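Side-chain contacts in acyl-CoA dehydrogenase (Mycobacterium thermoresistibile, PDB 3PFD), which probably catalyses the flavin-dependent oxidation of saturated acyl-CoA thioesters to 2,3-dehydroacyl-CoA, handing the electrons on to an acceptor: residues D290-G293 against V294-M297; A341-V344 against T345-V349. One frame throughout, in Å; residues are numbered along the deposited sequence.

How the interactions relate
Both contacts are local, between residues three to five apart in the C-terminal domain: interaction 1 at the N-terminal start of helix 292-321, interaction 2 within the next helix, 326-352. Interaction 1 lies about 33 Å from the chain centre, at a partly buried subunit junction beside the adenine of the flavin cofactor; its side chains work through an amide, an aromatic ring and a water. Interaction 2 lies deeper, about 20 Å from that centre and largely buried, where threonine hydroxyls turn back onto their own helix and a water links D347 to a backbone carbonyl, beside two like-charged acids. The two meet directly: SD of M297 packs against CG of D347 at 3.7 Å, tying one helix to the next.

Interaction 1. Residues D290-G293 against V294-M297; sequences DNQG and VQFM. With FDA (dihydroflavine-adenine dinucleotide), chain B.
D290 touches V294-M297 through its backbone, its O lying 3.5 Å from NE2 of Q295. N291 follows at the N-cap position, where its O takes a nearly straight bond from Q295 N (3.0 Å, in the carbonyl plane) and a weak one from V294 N. The N291 amide lies flat over the face of the adenine, its plane nearly parallel to the base, with CG 3.4 Å from N1A of FDA, while R286 and the carbonyl of V288 hold OD1 and ND2. V294 adds its CG2 branch, the one beside the backbone N, 3.7 Å from adenine N3A.

Q292 carries most of the side-chain contact. With CG anti to the backbone N (chi1 -164°) and the chain extended, it runs across F296: CG sits over one ring face in a CH-pi contact, 3.8 Å from the centroid, and the amide plane is inclined 31° to the ring. The amide carbon CD lies 3.4 Å from CZ of F296, while OE1 accepts from G293 N of the second subunit and NE2 bonds to N1A of another FDA. NE2 also gives a bond to a water 3.0 Å away, which in turn donates to Q295 OE1. The backbone O of Q292 accepts the N-H of F296. G293 brings no side chain, but its O accepts the N-H of M297.

This first turn of helix 292-321 packs against helix 326-352, V294 and M297 both resting on L351, while Q292, Q295 and F296 lie against V385, S388 and R384 of the third subunit.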
loop_
_atom_site.group_PDB
_atom_site.type_symbol
_atom_site.label_atom_id
_atom_site.label_comp_id
_atom_site.label_asym_id
_atom_site.label_seq_id
_atom_site.Cartn_x
_atom_site.Cartn_y
_atom_site.Cartn_z
ATOM N N ASP C 290 3.500 3.175 -23.834
ATOM C CA ASP C 290 4.254 4.429 -23.984
ATOM C C ASP C 290 4.031 5.443 -22.841
ATOM O O ASP C 290 4.794 6.393 -22.710
ATOM C CB ASP C 290 3.902 5.124 -25.304
ATOM C CG ASP C 290 4.887 4.839 -26.395
ATOM O OD1 ASP C 290 5.071 5.709 -27.279
ATOM O OD2 ASP C 290 5.487 3.740 -26.379
ATOM N N ASN C 291 3.007 5.229 -22.024
ATOM C CA ASN C 291 2.656 6.130 -20.935
ATOM C C ASN C 291 3.427 5.787 -19.662
ATOM O O ASN C 291 3.446 4.629 -19.236
ATOM C CB ASN C 291 1.154 6.072 -20.668
ATOM C CG ASN C 291 0.348 6.397 -21.894
ATOM O OD1 ASN C 291 0.397 7.515 -22.358
ATOM N ND2 ASN C 291 -0.390 5.425 -22.427
ATOM N N GLN C 292 4.054 6.792 -19.064
ATOM C CA GLN C 292 4.919 6.536 -17.924
ATOM C C GLN C 292 4.195 5.897 -16.717
ATOM O O GLN C 292 4.796 5.086 -16.010
ATOM C CB GLN C 292 5.747 7.777 -17.523
ATOM C CG GLN C 292 6.932 7.405 -16.600
ATOM C CD GLN C 292 7.716 8.588 -16.088
ATOM O OE1 GLN C 292 7.150 9.495 -15.464
ATOM N NE2 GLN C 292 9.041 8.596 -16.352
ATOM N N GLY C 293 2.932 6.258 -16.471
ATOM C CA GLY C 293 2.116 5.573 -15.433
ATOM C C GLY C 293 2.035 4.059 -15.670
ATOM O O GLY C 293 2.135 3.276 -14.730
ATOM N N VAL C 294 1.887 3.639 -16.932
ATOM C CA VAL C 294 1.808 2.218 -17.266
ATOM C C VAL C 294 3.187 1.569 -17.140
ATOM O O VAL C 294 3.312 0.423 -16.656
ATOM C CB VAL C 294 1.263 2.013 -18.695
ATOM C CG1 VAL C 294 1.530 0.559 -19.215
ATOM C CG2 VAL C 294 -0.218 2.363 -18.751
ATOM N N GLN C 295 4.215 2.293 -17.585
ATOM C CA GLN C 295 5.596 1.821 -17.463
ATOM C C GLN C 295 5.952 1.569 -15.987
ATOM O O GLN C 295 6.540 0.553 -15.656
ATOM C CB GLN C 295 6.576 2.803 -18.129
ATOM C CG GLN C 295 6.289 2.998 -19.636
ATOM C CD GLN C 295 7.085 4.124 -20.304
ATOM O OE1 GLN C 295 7.599 5.048 -19.655
ATOM N NE2 GLN C 295 7.204 4.031 -21.629
ATOM N N PHE C 296 5.586 2.486 -15.103
ATOM C CA PHE C 296 5.934 2.339 -13.673
ATOM C C PHE C 296 5.191 1.177 -13.020
ATOM O O PHE C 296 5.761 0.458 -12.205
ATOM C CB PHE C 296 5.690 3.654 -12.897
ATOM C CG PHE C 296 6.778 4.715 -13.102
ATOM C CD1 PHE C 296 7.667 4.647 -14.186
ATOM C CD2 PHE C 296 6.874 5.796 -12.227
ATOM C CE1 PHE C 296 8.678 5.613 -14.360
ATOM C CE2 PHE C 296 7.849 6.801 -12.409
ATOM C CZ PHE C 296 8.759 6.699 -13.477
ATOM N N MET C 297 3.931 0.994 -13.393
ATOM C CA MET C 297 3.150 -0.122 -12.890
ATOM C C MET C 297 3.741 -1.463 -13.346
ATOM O O MET C 297 3.857 -2.383 -12.545
ATOM C CB MET C 297 1.670 -0.007 -13.287
ATOM C CG MET C 297 0.837 -1.161 -12.756
ATOM S SD MET C 297 -0.893 -1.137 -13.244
ATOM C CE MET C 297 -1.556 0.127 -12.157
HETATM P PA FDA B . -7.730 1.092 -23.377
HETATM O O1A FDA B . -8.154 2.515 -23.625
HETATM O O2A FDA B . -7.060 0.272 -24.434
HETATM O O5B FDA B . -6.770 1.072 -22.085
HETATM C C5B FDA B . -5.908 -0.027 -21.814
HETATM C C4B FDA B . -5.057 0.370 -20.617
HETATM O O4B FDA B . -4.221 1.476 -21.017
HETATM C C3B FDA B . -5.870 0.844 -19.414
HETATM O O3B FDA B . -5.174 0.530 -18.220
HETATM C C2B FDA B . -5.768 2.355 -19.505
HETATM O O2B FDA B . -5.913 2.990 -18.239
HETATM C C1B FDA B . -4.377 2.564 -20.086
HETATM N N9A FDA B . -4.252 3.894 -20.736
HETATM C C8A FDA B . -4.865 4.285 -21.874
HETATM N N7A FDA B . -4.512 5.557 -22.134
HETATM C C5A FDA B . -3.647 5.978 -21.169
HETATM C C6A FDA B . -2.967 7.182 -20.920
HETATM N N6A FDA B . -3.099 8.250 -21.769
HETATM N N1A FDA B . -2.177 7.281 -19.808
HETATM C C2A FDA B . -2.034 6.231 -18.970
HETATM N N3A FDA B . -2.682 5.072 -19.198
HETATM C C4A FDA B . -3.492 4.917 -20.280
HETATM N N1 FDA B . -18.592 2.352 -22.880
HETATM C C2 FDA B . -19.728 2.885 -23.391
HETATM O O2 FDA B . -19.691 3.628 -24.392
HETATM N N3 FDA B . -20.931 2.585 -22.846
HETATM C C4 FDA B . -21.035 1.792 -21.767
HETATM O O4 FDA B . -22.175 1.589 -21.305
HETATM C C4X FDA B . -19.883 1.241 -21.194
HETATM N N5 FDA B . -20.001 0.222 -20.322
HETATM C C5X FDA B . -18.943 -0.595 -20.037
HETATM C C6 FDA B . -19.168 -1.844 -19.449
HETATM C C7 FDA B . -18.150 -2.793 -19.361
HETATM C C7M FDA B . -18.452 -4.125 -18.719
HETATM C C8 FDA B . -16.873 -2.510 -19.849
HETATM C C8M FDA B . -15.732 -3.532 -19.786
HETATM C C9 FDA B . -16.652 -1.270 -20.447
HETATM C C9A FDA B . -17.662 -0.311 -20.545
HETATM N N10 FDA B . -17.494 0.802 -21.409
HETATM C C10 FDA B . -18.647 1.533 -21.793
HETATM C "C1'" FDA B . -16.189 1.074 -22.057
HETATM C "C2'" FDA B . -15.102 1.536 -21.072
HETATM O "O2'" FDA B . -15.329 2.913 -20.743
HETATM C "C3'" FDA B . -13.714 1.298 -21.662
HETATM O "O3'" FDA B . -13.348 -0.078 -21.441
HETATM C "C4'" FDA B . -12.670 2.188 -20.990
HETATM O "O4'" FDA B . -12.952 3.543 -21.343
HETATM C "C5'" FDA B . -11.243 1.813 -21.370
HETATM O "O5'" FDA B . -11.105 1.661 -22.789
HETATM P P FDA B . -10.486 0.299 -23.372
HETATM O O1P FDA B . -11.223 -0.864 -22.791
HETATM O O2P FDA B . -10.402 0.461 -24.897
HETATM O O3P FDA B . -8.989 0.264 -22.766
HETATM O O HOH W 1 9.722 6.345 -18.159
#

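Interaction 2. Residues A341-V344 against T345-V349; sequences AMEV and TTDAV
T345 and T346 each turn a hydroxyl back onto the carbonyl one turn earlier. OG1 of T345 donates to A341 O at 2.9 Å, and OG1 of T346 to M342 O at 2.7 Å. Each carbonyl also takes the i+4 backbone N-H of the same threonine, so both are gripped twice, with hydroxyl and N-H arriving from opposite faces of the carbonyl plane. The two residues reach this result by different rotations: chi1 of 61° sets OG1 of T345 between its backbone N and carbonyl carbon, whereas chi1 of -59° in T346 places OG1 anti to the carbonyl carbon. M342, bent at chi2 and chi3, brings its CE methyl beside both hydroxyls, 3.6 Å from T346 OG1 and a little farther from T345 OG1.

On another side of the turn, E343 and D347 run side by side with their carboxylates almost perpendicular, 88° between planes. OE1 of E343 and OD2 of D347 are 4.5 Å apart, a like-charge approach. A water donates to D347 OD1, at 2.7 Å, and to E343 O, so D347 is tied through water to the backbone carbonyl of E343. K304 pairs with OE2 of E343 in a salt bridge and probably offsets part of the negative charge.

Farther out, V344 packs on M301 and I305 of helix 292-321, A348 on A270 of helix 256-280, and T346 on M367 of helix 363-373. Helix 326-352 is thus packed against three others, as in the C-terminal helical bundle of the acyl-CoA dehydrogenase fold, and M342 and T346 also reach the fourth subunit, meeting its M367 and M342 respectively across the tetramer interface.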
loop_
_atom_site.group_PDB
_atom_site.type_symbol
_atom_site.label_atom_id
_atom_site.label_comp_id
_atom_site.label_asym_id
_atom_site.label_seq_id
_atom_site.Cartn_x
_atom_site.Cartn_y
_atom_site.Cartn_z
ATOM N N ALA C 341 1.148 -11.761 -6.106
ATOM C CA ALA C 341 0.286 -12.267 -7.178
ATOM C C ALA C 341 -1.057 -11.564 -7.205
ATOM O O ALA C 341 -1.560 -11.282 -8.261
ATOM C CB ALA C 341 0.087 -13.767 -7.037
ATOM N N MET C 342 -1.658 -11.356 -6.035
ATOM C CA MET C 342 -2.950 -10.665 -5.968
ATOM C C MET C 342 -2.871 -9.260 -6.549
ATOM O O MET C 342 -3.747 -8.835 -7.324
ATOM C CB MET C 342 -3.489 -10.624 -4.514
ATOM C CG MET C 342 -4.994 -10.412 -4.420
ATOM S SD MET C 342 -5.981 -11.690 -5.248
ATOM C CE MET C 342 -6.504 -10.835 -6.784
ATOM N N GLU C 343 -1.847 -8.518 -6.118
ATOM C CA GLU C 343 -1.614 -7.172 -6.619
ATOM C C GLU C 343 -1.282 -7.177 -8.126
ATOM O O GLU C 343 -1.836 -6.400 -8.874
ATOM C CB GLU C 343 -0.507 -6.455 -5.788
ATOM C CG GLU C 343 0.033 -5.145 -6.433
ATOM C CD GLU C 343 1.185 -4.502 -5.628
ATOM O OE1 GLU C 343 1.729 -3.461 -6.069
ATOM O OE2 GLU C 343 1.568 -5.049 -4.571
ATOM N N VAL C 344 -0.386 -8.054 -8.553
ATOM C CA VAL C 344 0.047 -8.111 -9.956
ATOM C C VAL C 344 -1.093 -8.448 -10.911
ATOM O O VAL C 344 -1.259 -7.775 -11.948
ATOM C CB VAL C 344 1.240 -9.109 -10.164
ATOM C CG1 VAL C 344 1.438 -9.437 -11.634
ATOM C CG2 VAL C 344 2.541 -8.520 -9.576
ATOM N N THR C 345 -1.890 -9.458 -10.556
ATOM C CA THR C 345 -3.013 -9.894 -11.407
ATOM C C THR C 345 -4.147 -8.872 -11.452
ATOM O O THR C 345 -4.763 -8.711 -12.494
ATOM C CB THR C 345 -3.585 -11.267 -10.998
ATOM O OG1 THR C 345 -4.072 -11.211 -9.664
ATOM C CG2 THR C 345 -2.517 -12.379 -11.124
ATOM N N THR C 346 -4.407 -8.194 -10.327
ATOM C CA THR C 346 -5.352 -7.052 -10.283
ATOM C C THR C 346 -4.923 -5.944 -11.258
ATOM O O THR C 346 -5.753 -5.398 -11.987
ATOM C CB THR C 346 -5.502 -6.478 -8.844
ATOM O OG1 THR C 346 -5.964 -7.527 -7.990
ATOM C CG2 THR C 346 -6.536 -5.366 -8.787
ATOM N N ASP C 347 -3.625 -5.639 -11.243
ATOM C CA ASP C 347 -2.984 -4.695 -12.169
ATOM C C ASP C 347 -3.055 -5.120 -13.642
ATOM O O ASP C 347 -3.330 -4.295 -14.520
ATOM C CB ASP C 347 -1.504 -4.513 -11.788
ATOM C CG ASP C 347 -1.305 -3.611 -10.584
ATOM O OD1 ASP C 347 -2.290 -2.961 -10.090
ATOM O OD2 ASP C 347 -0.143 -3.577 -10.115
ATOM N N ALA C 348 -2.798 -6.396 -13.912
ATOM C CA ALA C 348 -2.810 -6.894 -15.284
ATOM C C ALA C 348 -4.195 -6.816 -15.917
ATOM O O ALA C 348 -4.331 -6.440 -17.089
ATOM C CB ALA C 348 -2.241 -8.334 -15.350
ATOM N N VAL C 349 -5.234 -7.195 -15.168
ATOM C CA VAL C 349 -6.604 -6.942 -15.646
ATOM C C VAL C 349 -6.751 -5.452 -16.007
ATOM O O VAL C 349 -7.303 -5.081 -17.066
ATOM C CB VAL C 349 -7.655 -7.344 -14.586
ATOM C CG1 VAL C 349 -9.030 -6.814 -14.976
ATOM C CG2 VAL C 349 -7.692 -8.884 -14.441
HETATM O O HOH W 2 -3.313 -3.829 -7.695
HETATM O O HOH W 3 0.648 -2.242 -8.221
#